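Local coordinates for protein HAD superfamily hydrolase (Brucella suis biovar 1, PDB 6NQ4) that probably acts as a phosphatase of the haloacid dehalogenase superfamily, removing phosphate groups with the help of a bound metal ion, at residues Y221-L225 and D257-D261; Y36-D42 and R240-D246; I119-C124 and V147-Y153; C179-I184 and C195-R201. All coordinates share one frame; numbering follows the deposited sequence.

Interaction 1 (Y221-L225 and D257-D261); sequences YEAAL and DFGLD
Phe258 and Tyr221 meet between two helices that flank the parallel sheet of the HAD Rossmann-like core. Phe258 lies in the last turn of helix 248-258, and Tyr221 lies on helix 218-232. The main touch is a CH-pi contact. Tyr221 CB sits over the centre of the Phe258 ring, 3.5 Å from its centroid and 8° off the ring normal. The nearest ring atom to Tyr221 CB is Phe258 CG, at 3.6 Å. The two rings lie obliquely, with planes at 34° and centroids 5.6 Å apart. The side chains slide past each other in opposite directions. Phe258 has CG anti to its backbone N (chi1 -163°), which carries the ring across to helix 218-232.

Two further residues of that helix, Glu222 and Leu225, meet the far end of the ring. The CG of Glu222 lies 4.0 Å from Phe258 CE1. Just after Phe258 the chain leaves the helix through a Schellman motif, with Gly259 at positive phi. This turn leads to Leu260, whose CD1 lies near the plane of the Phe258 ring at its edge. The contact is apolar between the two segments. Outside them, Lys238 makes a cation-pi contact with Phe258 and a hydrogen bond to its carbonyl. Phe40 of strand 38-41 packs on Tyr221 and Leu260. At the ring edge, Leu225 CD2 stands 3.8 Å from Phe258 CZ.

Interaction 2 (Y36-D42 and R240-D246); sequences YDAIFCD and RILGIGD. With NA (sodium ion), chain H.
Asp42 and Asp246 jointly hold a sodium ion at the C-terminal ends of two neighbouring parallel strands, 38-41 and 241-245, of the HAD Rossmann-like core. Asp42 OD2 and Asp246 OD1 each bind sodium at 2.4 Å. Two waters also bind, and Trp44 O shares the site. The ion lets these two carboxylate oxygens approach each other without a hydrogen bond. Lys215 forms a salt bridge with the other oxygen of Asp42, OD1. In this family such a site normally holds magnesium. Asp42 follows the first core strand, where relatives carry their nucleophilic aspartate, and is probably its equivalent.

At the opposite end of the strands, Arg240 grips Asp37 side-on. Its NH2 gives a nearly straight bond to Asp37 OD1 (3.0 Å, 170°), and its NE bonds to Asp37 OD2. Both nitrogens come from above the carboxylate plane. The Arg240 chain bends at chi2 and chi3 to bring the guanidinium back to Asp37. The backbone ladder runs between these ends. One of its rungs is Ile244 N to Phe40 O, 2.8 Å.

Packing follows on the two sheet faces. Ile241 CG2 sits over the centre of the Phe40 ring, 3.7 Å from its centroid. On the other face, Ile39 CG2 touches Ile244 CD1 at 3.6 Å. The Tyr36 OH bonds to Asp261. Leu242 CB stands 3.8 Å from the Tyr36 ring centroid, over the face.

Interaction 3 (I119-C124 and V147-Y153); sequences IFHIGC and VVCTGLY
Ile122 packs between Val147, Cys149 and Tyr153, where two adjacent parallel strands, 118-122 and 146-149, run through the second sheet of the protein. This sheet probably belongs to the cap domain expected in a HAD enzyme of this kind. The tightly packed part is buried and apolar. Ile122 CD1 meets Val147 CG1 at 3.7 Å, and Ile122 CG2 lies over one face of the Tyr153 ring. Phe177, Leu170 and Leu199 close round this part. On the other face of the sheet, Ile119 CG2 touches Val148 CG2 at 3.6 Å. The backbone bond from Ile122 N to Val148 O is nearly straight (2.9 Å, 174°). Beyond it Ile122 O accepts from Thr150 N at 2.8 Å and, weakly, from Gly151 N.

The partly exposed residues are Phe120 and His121, on different faces of the sheet, and Cys124 and Tyr153 in the turns. The Tyr153 side chain sets off away from the other strand, but its ring turns back along Gly123. Its hydroxyl donates to His121 O at 2.8 Å, in the carbonyl plane and on a lone pair. Phe120 CZ also meets Tyr153 OH, at 3.1 Å. His121 NE2 donates to Cys124 O from above the carbonyl plane, while its ND1 pairs with Tyr131. Thr150 OG1 stands 3.3 Å from His121 CE1 and bonds to Glu127.

Gly123 has positive phi, and its CA lies close to Thr150 OG1. Backbone bonds thus set the strand pairing and apolar contacts bury Ile122. The bonds of His121, Thr150 and Tyr153 add polar ties at the C-terminal end.

Interaction 4 (C179-I184 and C195-R201); sequences CANPDI and CAGALAR. With EDO (1,2-ethanediol), chain C.
Ile184 lies across one face of the Arg201 guanidinium, the two side chains crossing at about a right angle. Ile184 CG1 is 3.6 Å from Arg201 NH2, and its CD1 sits above the plane toward the rim. Ile184 sets off away from the helix, but both its torsions, near -55°, bend the chain back. CD1 then also reaches Gly197 O, at 3.4 Å. The other branch, CG2, meets Ala198 CB.

Segment 179-184 wraps round the start of helix 196-205. Gly197 lets it come close: Pro182 O, Asp183 O and Asn181 O all crowd the side of Gly197 where a side chain would be. Cys195 N donates to Ile184 O at 2.9 Å, from above the carbonyl plane. Asn181 OD1 accepts from Asp183 N, which makes an Asx turn. Asn181 ND2 is held by two partners, a water that it shares with Ala196 N and the ethanediol O2, 3.0 Å away. The same O2 donates to Asp183 OD2 at 2.8 Å. The diol probably comes from the crystallisation liquor, as does a phosphate close to Asp183. Together they may mark a polar pocket. Asp183 OD1 is bonded to Asn76.

At the end of strand 177-179, Cys179 SG packs on Ala200 CB at 3.7 Å. The loop after this strand packs against the first turns of helix 196-205, with the hairpin 185-188/191-194 between them in sequence. Strand 210-212 touches Cys179 and Pro182, helix 104-114 touches Ala180 and Pro182, and strand 146-149 meets the helix through Ala196 and Leu199.

In the fold
The four contacts fall into two groups. Interactions 1 and 2 belong to the six-stranded core sheet and its helices. Their centres are 9 Å apart, and they touch through Asp261 with Tyr36 and Ala224 with Phe40. Interactions 3 and 4 belong to the five-stranded sheet and its flanking helix, with centres 10 Å apart. They meet where Cys149 O lies near Ala180 N. The chain order is 36-42, interaction 3, interaction 4, 221-225, 240-246, 257-261. The second sheet is thus an insertion in the core. Interactions 2 and 4 approach to about 6 Å between nearest atoms, so the loop 179-184, probably part of the cap, comes close to the metal end of the core.

Interaction 1 (Y221-L225 and D257-D261)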
loop_
_atom_site.group_PDB
_atom_site.type_symbol
_atom_site.label_atom_id
_atom_site.label_comp_id
_atom_site.label_asym_id
_atom_site.label_seq_id
_atom_site.Cartn_x
_atom_site.Cartn_y
_atom_site.Cartn_z
ATOM N N TYR A 221 3.423 -9.178 -1.469
ATOM C CA TYR A 221 4.831 -9.528 -1.662
ATOM C C TYR A 221 4.980 -10.645 -2.675
ATOM O O TYR A 221 5.901 -10.614 -3.494
ATOM C CB TYR A 221 5.495 -9.888 -0.324
ATOM C CG TYR A 221 5.661 -8.654 0.520
ATOM C CD1 TYR A 221 6.743 -7.798 0.321
ATOM C CD2 TYR A 221 4.685 -8.278 1.433
ATOM C CE1 TYR A 221 6.872 -6.623 1.052
ATOM C CE2 TYR A 221 4.796 -7.110 2.140
ATOM C CZ TYR A 221 5.892 -6.284 1.950
ATOM O OH TYR A 221 6.012 -5.100 2.656
ATOM N N GLU A 222 4.084 -11.634 -2.641
ATOM C CA GLU A 222 4.143 -12.696 -3.638
ATOM C C GLU A 222 3.879 -12.148 -5.034
ATOM O O GLU A 222 4.496 -12.589 -6.013
ATOM C CB GLU A 222 3.168 -13.816 -3.266
ATOM C CG GLU A 222 3.654 -14.650 -2.079
ATOM C CD GLU A 222 2.634 -15.658 -1.588
ATOM O OE1 GLU A 222 1.428 -15.476 -1.856
ATOM O OE2 GLU A 222 3.046 -16.637 -0.926
ATOM N N ALA A 223 2.976 -11.165 -5.145
ATOM C CA ALA A 223 2.720 -10.553 -6.444
ATOM C C ALA A 223 3.927 -9.759 -6.926
ATOM O O ALA A 223 4.291 -9.818 -8.108
ATOM C CB ALA A 223 1.478 -9.671 -6.370
ATOM N N ALA A 224 4.585 -9.030 -6.017
ATOM C CA ALA A 224 5.811 -8.328 -6.383
ATOM C C ALA A 224 6.914 -9.309 -6.784
ATOM O O ALA A 224 7.670 -9.048 -7.729
ATOM C CB ALA A 224 6.272 -7.431 -5.226
ATOM N N LEU A 225 7.021 -10.443 -6.080
ATOM C CA LEU A 225 8.010 -11.452 -6.446
ATOM C C LEU A 225 7.702 -12.056 -7.813
ATOM O O LEU A 225 8.615 -12.243 -8.624
ATOM C CB LEU A 225 8.097 -12.528 -5.362
ATOM C CG LEU A 225 9.135 -13.639 -5.550
ATOM C CD1 LEU A 225 10.513 -13.022 -5.693
ATOM C CD2 LEU A 225 9.086 -14.620 -4.379
ATOM N N ASP A 257 8.756 -10.042 7.398
ATOM C CA ASP A 257 7.971 -11.277 7.444
ATOM C C ASP A 257 8.109 -12.089 6.158
ATOM O O ASP A 257 7.969 -13.315 6.188
ATOM C CB ASP A 257 6.497 -10.960 7.697
ATOM C CG ASP A 257 6.221 -10.497 9.119
ATOM O OD1 ASP A 257 7.111 -10.611 9.994
ATOM O OD2 ASP A 257 5.087 -10.036 9.363
ATOM N N PHE A 258 8.372 -11.434 5.027
ATOM C CA PHE A 258 8.594 -12.133 3.765
ATOM C C PHE A 258 10.032 -12.592 3.610
ATOM O O PHE A 258 10.335 -13.311 2.653
ATOM C CB PHE A 258 8.220 -11.196 2.607
ATOM C CG PHE A 258 8.021 -11.888 1.280
ATOM C CD1 PHE A 258 7.085 -12.901 1.134
ATOM C CD2 PHE A 258 8.744 -11.487 0.169
ATOM C CE1 PHE A 258 6.892 -13.510 -0.094
ATOM C CE2 PHE A 258 8.546 -12.082 -1.067
ATOM C CZ PHE A 258 7.622 -13.093 -1.200
ATOM N N GLY A 259 10.916 -12.210 4.525
ATOM C CA GLY A 259 12.299 -12.632 4.460
ATOM C C GLY A 259 13.229 -11.712 3.700
ATOM O O GLY A 259 14.286 -12.170 3.251
ATOM N N LEU A 260 12.888 -10.431 3.552
ATOM C CA LEU A 260 13.709 -9.472 2.824
ATOM C C LEU A 260 14.429 -8.527 3.775
ATOM O O LEU A 260 13.885 -8.130 4.813
ATOM C CB LEU A 260 12.856 -8.599 1.893
ATOM C CG LEU A 260 11.847 -9.338 1.013
ATOM C CD1 LEU A 260 11.094 -8.325 0.148
ATOM C CD2 LEU A 260 12.506 -10.416 0.152
ATOM N N ASP A 261 15.646 -8.147 3.388
ATOM C CA ASP A 261 16.316 -7.006 3.999
ATOM C C ASP A 261 15.490 -5.746 3.762
ATOM O O ASP A 261 14.784 -5.617 2.754
ATOM C CB ASP A 261 17.691 -6.802 3.362
ATOM C CG ASP A 261 18.685 -7.922 3.685
ATOM O OD1 ASP A 261 18.412 -8.800 4.547
ATOM O OD2 ASP A 261 19.769 -7.915 3.062
#

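Interaction 2 (Y36-D42 and R240-D246)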
loop_
_atom_site.group_PDB
_atom_site.type_symbol
_atom_site.label_atom_id
_atom_site.label_comp_id
_atom_site.label_asym_id
_atom_site.label_seq_id
_atom_site.Cartn_x
_atom_site.Cartn_y
_atom_site.Cartn_z
ATOM N N TYR A 36 22.094 -6.306 -4.288
ATOM C CA TYR A 36 20.711 -6.656 -4.606
ATOM C C TYR A 36 20.460 -6.669 -6.111
ATOM O O TYR A 36 21.039 -5.884 -6.870
ATOM C CB TYR A 36 19.717 -5.695 -3.909
ATOM C CG TYR A 36 19.896 -5.705 -2.411
ATOM C CD1 TYR A 36 19.389 -6.739 -1.641
ATOM C CD2 TYR A 36 20.608 -4.694 -1.772
ATOM C CE1 TYR A 36 19.570 -6.768 -0.279
ATOM C CE2 TYR A 36 20.803 -4.718 -0.399
ATOM C CZ TYR A 36 20.283 -5.762 0.341
ATOM O OH TYR A 36 20.463 -5.792 1.701
ATOM N N ASP A 37 19.582 -7.580 -6.539
ATOM C CA ASP A 37 19.119 -7.622 -7.920
ATOM C C ASP A 37 17.768 -6.955 -8.108
ATOM O O ASP A 37 17.392 -6.652 -9.246
ATOM C CB ASP A 37 19.041 -9.067 -8.421
ATOM C CG ASP A 37 20.399 -9.753 -8.440
ATOM O OD1 ASP A 37 21.409 -9.086 -8.744
ATOM O OD2 ASP A 37 20.458 -10.965 -8.147
ATOM N N ALA A 38 17.037 -6.703 -7.029
ATOM C CA ALA A 38 15.738 -6.074 -7.154
ATOM C C ALA A 38 15.430 -5.289 -5.895
ATOM O O ALA A 38 15.994 -5.543 -4.824
ATOM C CB ALA A 38 14.635 -7.099 -7.382
ATOM N N ILE A 39 14.506 -4.341 -6.044
ATOM C CA ILE A 39 14.039 -3.500 -4.956
ATOM C C ILE A 39 12.520 -3.511 -4.979
ATOM O O ILE A 39 11.914 -3.419 -6.052
ATOM C CB ILE A 39 14.561 -2.061 -5.156
ATOM C CG1 ILE A 39 16.044 -1.982 -4.797
ATOM C CG2 ILE A 39 13.728 -1.052 -4.355
ATOM C CD1 ILE A 39 16.687 -0.652 -5.183
ATOM N N PHE A 40 11.903 -3.647 -3.799
ATOM C CA PHE A 40 10.473 -3.394 -3.608
ATOM C C PHE A 40 10.384 -2.061 -2.872
ATOM O O PHE A 40 10.729 -1.984 -1.686
ATOM C CB PHE A 40 9.808 -4.485 -2.755
ATOM C CG PHE A 40 9.729 -5.868 -3.391
ATOM C CD1 PHE A 40 10.125 -6.113 -4.699
ATOM C CD2 PHE A 40 9.252 -6.932 -2.633
ATOM C CE1 PHE A 40 10.041 -7.413 -5.240
ATOM C CE2 PHE A 40 9.160 -8.212 -3.157
ATOM C CZ PHE A 40 9.555 -8.456 -4.463
ATOM N N CYS A 41 9.945 -1.008 -3.562
ATOM C CA CYS A 41 9.994 0.344 -3.012
ATOM C C CYS A 41 8.596 0.900 -2.770
ATOM O O CYS A 41 7.758 0.899 -3.671
ATOM C CB CYS A 41 10.793 1.278 -3.929
ATOM S SG CYS A 41 11.124 2.917 -3.206
ATOM N N ASP A 42 8.393 1.442 -1.574
ATOM C CA ASP A 42 7.187 2.164 -1.190
ATOM C C ASP A 42 6.981 3.392 -2.086
ATOM O O ASP A 42 7.931 3.949 -2.644
ATOM C CB ASP A 42 7.469 2.630 0.244
ATOM C CG ASP A 42 6.278 3.126 0.968
ATOM O OD1 ASP A 42 5.154 2.802 0.552
ATOM O OD2 ASP A 42 6.494 3.829 1.985
ATOM N N ARG A 240 18.418 -11.402 -2.372
ATOM C CA ARG A 240 18.760 -10.459 -3.432
ATOM C C ARG A 240 17.719 -9.358 -3.643
ATOM O O ARG A 240 17.817 -8.613 -4.630
ATOM C CB ARG A 240 19.007 -11.211 -4.743
ATOM C CG ARG A 240 20.062 -12.317 -4.637
ATOM C CD ARG A 240 21.454 -11.747 -4.370
ATOM N NE ARG A 240 21.856 -10.803 -5.407
ATOM C CZ ARG A 240 23.030 -10.175 -5.446
ATOM N NH1 ARG A 240 23.938 -10.393 -4.500
ATOM N NH2 ARG A 240 23.296 -9.328 -6.432
ATOM N N ILE A 241 16.741 -9.223 -2.746
ATOM C CA ILE A 241 15.686 -8.221 -2.877
ATOM C C ILE A 241 15.725 -7.307 -1.659
ATOM O O ILE A 241 15.723 -7.786 -0.519
ATOM C CB ILE A 241 14.297 -8.868 -3.021
ATOM C CG1 ILE A 241 14.274 -9.839 -4.211
ATOM C CG2 ILE A 241 13.235 -7.789 -3.186
ATOM C CD1 ILE A 241 13.009 -10.691 -4.280
ATOM N N LEU A 242 15.759 -5.995 -1.900
ATOM C CA LEU A 242 15.727 -4.989 -0.846
ATOM C C LEU A 242 14.354 -4.327 -0.783
ATOM O O LEU A 242 13.890 -3.763 -1.780
ATOM C CB LEU A 242 16.786 -3.920 -1.119
ATOM C CG LEU A 242 16.893 -2.794 -0.083
ATOM C CD1 LEU A 242 17.324 -3.333 1.285
ATOM C CD2 LEU A 242 17.834 -1.713 -0.603
ATOM N N GLY A 243 13.726 -4.353 0.393
ATOM C CA GLY A 243 12.509 -3.575 0.622
ATOM C C GLY A 243 12.856 -2.187 1.140
ATOM O O GLY A 243 13.753 -2.030 1.961
ATOM N N ILE A 244 12.146 -1.174 0.639
ATOM C CA ILE A 244 12.340 0.214 1.066
ATOM C C ILE A 244 10.989 0.804 1.462
ATOM O O ILE A 244 10.032 0.719 0.692
ATOM C CB ILE A 244 12.946 1.068 -0.065
ATOM C CG1 ILE A 244 14.240 0.449 -0.602
ATOM C CG2 ILE A 244 13.159 2.517 0.412
ATOM C CD1 ILE A 244 14.829 1.186 -1.774
ATOM N N GLY A 245 10.915 1.451 2.623
ATOM C CA GLY A 245 9.669 2.128 2.971
ATOM C C GLY A 245 9.791 2.924 4.250
ATOM O O GLY A 245 10.786 2.826 4.978
ATOM N N ASP A 246 8.754 3.724 4.507
ATOM C CA ASP A 246 8.702 4.555 5.706
ATOM C C ASP A 246 7.656 4.108 6.717
ATOM O O ASP A 246 7.476 4.775 7.738
ATOM C CB ASP A 246 8.587 6.057 5.386
ATOM C CG ASP A 246 7.150 6.518 5.116
ATOM O OD1 ASP A 246 6.335 5.736 4.614
ATOM O OD2 ASP A 246 6.840 7.698 5.367
HETATM NA NA NA H . 4.700 5.188 2.921
HETATM O O HOH W 1 4.197 3.155 4.272
HETATM O O HOH W 2 2.704 6.495 3.581
#

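Interaction 3 (I119-C124 and V147-Y153)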
loop_
_atom_site.group_PDB
_atom_site.type_symbol
_atom_site.label_atom_id
_atom_site.label_comp_id
_atom_site.label_asym_id
_atom_site.label_seq_id
_atom_site.Cartn_x
_atom_site.Cartn_y
_atom_site.Cartn_z
ATOM N N ILE A 119 -22.009 -6.879 -3.323
ATOM C CA ILE A 119 -21.024 -6.139 -2.539
ATOM C C ILE A 119 -21.550 -4.755 -2.197
ATOM O O ILE A 119 -22.106 -4.065 -3.056
ATOM C CB ILE A 119 -19.721 -6.003 -3.352
ATOM C CG1 ILE A 119 -19.048 -7.370 -3.469
ATOM C CG2 ILE A 119 -18.787 -4.930 -2.726
ATOM C CD1 ILE A 119 -17.926 -7.409 -4.509
ATOM N N PHE A 120 -21.345 -4.341 -0.939
ATOM C CA PHE A 120 -21.533 -2.960 -0.515
ATOM C C PHE A 120 -20.174 -2.263 -0.524
ATOM O O PHE A 120 -19.252 -2.674 0.199
ATOM C CB PHE A 120 -22.149 -2.928 0.882
ATOM C CG PHE A 120 -22.297 -1.553 1.459
ATOM C CD1 PHE A 120 -23.091 -0.591 0.838
ATOM C CD2 PHE A 120 -21.641 -1.220 2.633
ATOM C CE1 PHE A 120 -23.231 0.680 1.405
ATOM C CE2 PHE A 120 -21.788 0.039 3.204
ATOM C CZ PHE A 120 -22.576 0.985 2.590
ATOM N N HIS A 121 -20.057 -1.216 -1.336
ATOM C CA HIS A 121 -18.812 -0.472 -1.502
ATOM C C HIS A 121 -18.726 0.661 -0.482
ATOM O O HIS A 121 -19.660 1.464 -0.360
ATOM C CB HIS A 121 -18.775 0.114 -2.919
ATOM C CG HIS A 121 -17.621 1.033 -3.182
ATOM N ND1 HIS A 121 -16.325 0.583 -3.328
ATOM C CD2 HIS A 121 -17.579 2.376 -3.365
ATOM C CE1 HIS A 121 -15.533 1.611 -3.590
ATOM N NE2 HIS A 121 -16.269 2.709 -3.624
ATOM N N ILE A 122 -17.601 0.733 0.227
ATOM C CA ILE A 122 -17.268 1.883 1.060
ATOM C C ILE A 122 -16.010 2.484 0.449
ATOM O O ILE A 122 -14.935 1.873 0.492
ATOM C CB ILE A 122 -17.038 1.509 2.531
ATOM C CG1 ILE A 122 -18.253 0.782 3.114
ATOM C CG2 ILE A 122 -16.752 2.784 3.342
ATOM C CD1 ILE A 122 -18.004 0.218 4.515
ATOM N N GLY A 123 -16.138 3.673 -0.117
ATOM C CA GLY A 123 -15.023 4.345 -0.750
ATOM C C GLY A 123 -15.532 5.345 -1.765
ATOM O O GLY A 123 -16.736 5.469 -2.010
ATOM N N CYS A 124 -14.585 6.039 -2.385
ATOM C CA CYS A 124 -14.984 7.093 -3.308
ATOM C C CYS A 124 -15.348 6.523 -4.682
ATOM O O CYS A 124 -15.204 5.325 -4.954
ATOM C CB CYS A 124 -13.901 8.167 -3.395
ATOM S SG CYS A 124 -12.414 7.615 -4.219
ATOM N N VAL A 147 -18.747 -6.781 2.115
ATOM C CA VAL A 147 -18.329 -5.384 2.076
ATOM C C VAL A 147 -16.935 -5.309 1.470
ATOM O O VAL A 147 -16.075 -6.138 1.779
ATOM C CB VAL A 147 -18.313 -4.781 3.497
ATOM C CG1 VAL A 147 -17.831 -3.346 3.447
ATOM C CG2 VAL A 147 -19.692 -4.869 4.133
ATOM N N VAL A 148 -16.705 -4.309 0.620
ATOM C CA VAL A 148 -15.360 -3.966 0.162
ATOM C C VAL A 148 -15.120 -2.513 0.503
ATOM O O VAL A 148 -15.896 -1.636 0.099
ATOM C CB VAL A 148 -15.182 -4.219 -1.341
ATOM C CG1 VAL A 148 -13.790 -3.781 -1.799
ATOM C CG2 VAL A 148 -15.395 -5.707 -1.655
ATOM N N CYS A 149 -14.055 -2.256 1.249
ATOM C CA CYS A 149 -13.722 -0.906 1.672
ATOM C C CYS A 149 -12.418 -0.500 1.007
ATOM O O CYS A 149 -11.347 -1.038 1.323
ATOM C CB CYS A 149 -13.603 -0.844 3.189
ATOM S SG CYS A 149 -13.174 0.797 3.800
ATOM N N THR A 150 -12.511 0.459 0.093
ATOM C CA THR A 150 -11.325 1.041 -0.526
ATOM C C THR A 150 -10.879 2.318 0.167
ATOM O O THR A 150 -9.734 2.728 -0.021
ATOM C CB THR A 150 -11.595 1.369 -1.998
ATOM O OG1 THR A 150 -12.692 2.292 -2.081
ATOM C CG2 THR A 150 -11.911 0.106 -2.791
ATOM N N GLY A 151 -11.739 2.938 0.975
ATOM C CA GLY A 151 -11.419 4.201 1.620
ATOM C C GLY A 151 -12.683 4.815 2.192
ATOM O O GLY A 151 -13.715 4.159 2.283
ATOM N N LEU A 152 -12.592 6.079 2.569
ATOM C CA LEU A 152 -13.785 6.779 3.032
ATOM C C LEU A 152 -14.523 7.377 1.826
ATOM O O LEU A 152 -13.928 7.635 0.778
ATOM C CB LEU A 152 -13.420 7.880 4.044
ATOM C CG LEU A 152 -13.073 7.447 5.476
ATOM C CD1 LEU A 152 -11.851 6.525 5.557
ATOM C CD2 LEU A 152 -12.873 8.696 6.334
ATOM N N TYR A 153 -15.835 7.593 1.980
ATOM C CA TYR A 153 -16.616 8.197 0.895
ATOM C C TYR A 153 -16.098 9.581 0.522
ATOM O O TYR A 153 -16.015 9.924 -0.666
ATOM C CB TYR A 153 -18.100 8.280 1.258
ATOM C CG TYR A 153 -18.768 6.933 1.337
ATOM C CD1 TYR A 153 -18.865 6.123 0.209
ATOM C CD2 TYR A 153 -19.297 6.459 2.538
ATOM C CE1 TYR A 153 -19.471 4.878 0.271
ATOM C CE2 TYR A 153 -19.894 5.220 2.612
ATOM C CZ TYR A 153 -19.980 4.426 1.479
ATOM O OH TYR A 153 -20.588 3.196 1.578
#

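Interaction 4 (C179-I184 and C195-R201)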
loop_
_atom_site.group_PDB
_atom_site.type_symbol
_atom_site.label_atom_id
_atom_site.label_comp_id
_atom_site.label_asym_id
_atom_site.label_seq_id
_atom_site.Cartn_x
_atom_site.Cartn_y
_atom_site.Cartn_z
ATOM N N CYS A 179 -10.646 -5.242 3.098
ATOM C CA CYS A 179 -9.970 -3.953 3.200
ATOM C C CYS A 179 -8.951 -3.867 2.073
ATOM O O CYS A 179 -7.988 -4.645 2.051
ATOM C CB CYS A 179 -9.257 -3.827 4.547
ATOM S SG CYS A 179 -8.248 -2.320 4.693
ATOM N N ALA A 180 -9.145 -2.907 1.159
ATOM C CA ALA A 180 -8.258 -2.776 0.002
ATOM C C ALA A 180 -7.013 -1.930 0.269
ATOM O O ALA A 180 -6.148 -1.833 -0.611
ATOM C CB ALA A 180 -9.009 -2.201 -1.209
ATOM N N ASN A 181 -6.897 -1.309 1.448
ATOM C CA ASN A 181 -5.730 -0.493 1.781
ATOM C C ASN A 181 -5.502 -0.594 3.283
ATOM O O ASN A 181 -6.188 0.077 4.067
ATOM C CB ASN A 181 -5.937 0.960 1.365
ATOM C CG ASN A 181 -4.811 1.858 1.814
ATOM O OD1 ASN A 181 -3.795 1.388 2.355
ATOM N ND2 ASN A 181 -4.973 3.171 1.592
ATOM N N PRO A 182 -4.512 -1.382 3.719
ATOM C CA PRO A 182 -4.234 -1.538 5.157
ATOM C C PRO A 182 -3.777 -0.278 5.880
ATOM O O PRO A 182 -3.803 -0.287 7.119
ATOM C CB PRO A 182 -3.101 -2.586 5.179
ATOM C CG PRO A 182 -3.199 -3.298 3.904
ATOM C CD PRO A 182 -3.718 -2.316 2.900
ATOM N N ASP A 183 -3.308 0.758 5.178
ATOM C CA ASP A 183 -2.793 1.949 5.863
ATOM C C ASP A 183 -3.893 2.572 6.726
ATOM O O ASP A 183 -5.070 2.559 6.361
ATOM C CB ASP A 183 -2.364 3.023 4.850
ATOM C CG ASP A 183 -1.119 2.645 4.021
ATOM O OD1 ASP A 183 -0.481 1.605 4.279
ATOM O OD2 ASP A 183 -0.785 3.436 3.095
ATOM N N ILE A 184 -3.503 3.139 7.878
ATOM C CA ILE A 184 -4.459 3.873 8.704
ATOM C C ILE A 184 -4.631 5.298 8.196
ATOM O O ILE A 184 -5.754 5.802 8.071
ATOM C CB ILE A 184 -4.005 3.857 10.174
ATOM C CG1 ILE A 184 -3.809 2.422 10.659
ATOM C CG2 ILE A 184 -4.986 4.675 11.054
ATOM C CD1 ILE A 184 -5.012 1.556 10.465
ATOM N N CYS A 195 -7.552 6.433 5.844
ATOM C CA CYS A 195 -7.608 5.413 4.802
ATOM C C CYS A 195 -8.501 4.253 5.227
ATOM O O CYS A 195 -8.977 4.170 6.362
ATOM C CB CYS A 195 -6.213 4.868 4.519
ATOM S SG CYS A 195 -5.050 6.065 3.886
ATOM N N ALA A 196 -8.676 3.308 4.298
ATOM C CA ALA A 196 -9.535 2.152 4.538
ATOM C C ALA A 196 -9.112 1.379 5.776
ATOM O O ALA A 196 -9.961 0.813 6.472
ATOM C CB ALA A 196 -9.497 1.225 3.328
ATOM N N GLY A 197 -7.803 1.312 6.049
ATOM C CA GLY A 197 -7.319 0.550 7.184
ATOM C C GLY A 197 -7.854 1.055 8.508
ATOM O O GLY A 197 -7.998 0.282 9.463
ATOM N N ALA A 198 -8.120 2.361 8.605
ATOM C CA ALA A 198 -8.724 2.887 9.825
ATOM C C ALA A 198 -10.107 2.292 10.044
ATOM O O ALA A 198 -10.476 1.953 11.177
ATOM C CB ALA A 198 -8.814 4.403 9.712
ATOM N N LEU A 199 -10.888 2.151 8.970
ATOM C CA LEU A 199 -12.213 1.548 9.086
ATOM C C LEU A 199 -12.120 0.048 9.335
ATOM O O LEU A 199 -12.884 -0.499 10.133
ATOM C CB LEU A 199 -13.039 1.847 7.836
ATOM C CG LEU A 199 -13.259 3.320 7.505
ATOM C CD1 LEU A 199 -14.223 3.482 6.319
ATOM C CD2 LEU A 199 -13.771 4.104 8.702
ATOM N N ALA A 200 -11.144 -0.623 8.709
ATOM C CA ALA A 200 -10.923 -2.039 8.987
ATOM C C ALA A 200 -10.545 -2.261 10.444
ATOM O O ALA A 200 -11.013 -3.218 11.066
ATOM C CB ALA A 200 -9.836 -2.589 8.066
ATOM N N ARG A 201 -9.707 -1.379 11.010
ATOM C CA ARG A 201 -9.307 -1.543 12.404
ATOM C C ARG A 201 -10.513 -1.415 13.318
ATOM O O ARG A 201 -10.678 -2.200 14.261
ATOM C CB ARG A 201 -8.240 -0.507 12.782
ATOM C CG ARG A 201 -7.744 -0.671 14.225
ATOM C CD ARG A 201 -6.512 0.160 14.508
ATOM N NE ARG A 201 -5.329 -0.294 13.775
ATOM C CZ ARG A 201 -4.149 0.323 13.825
ATOM N NH1 ARG A 201 -4.008 1.411 14.568
ATOM N NH2 ARG A 201 -3.114 -0.138 13.133
HETATM C C1 EDO C . -2.450 5.647 -0.861
HETATM O O1 EDO C . -3.874 5.823 -0.947
HETATM C C2 EDO C . -2.135 4.545 0.146
HETATM O O2 EDO C . -2.563 4.902 1.481
HETATM O O HOH W 3 -7.863 3.911 1.522
#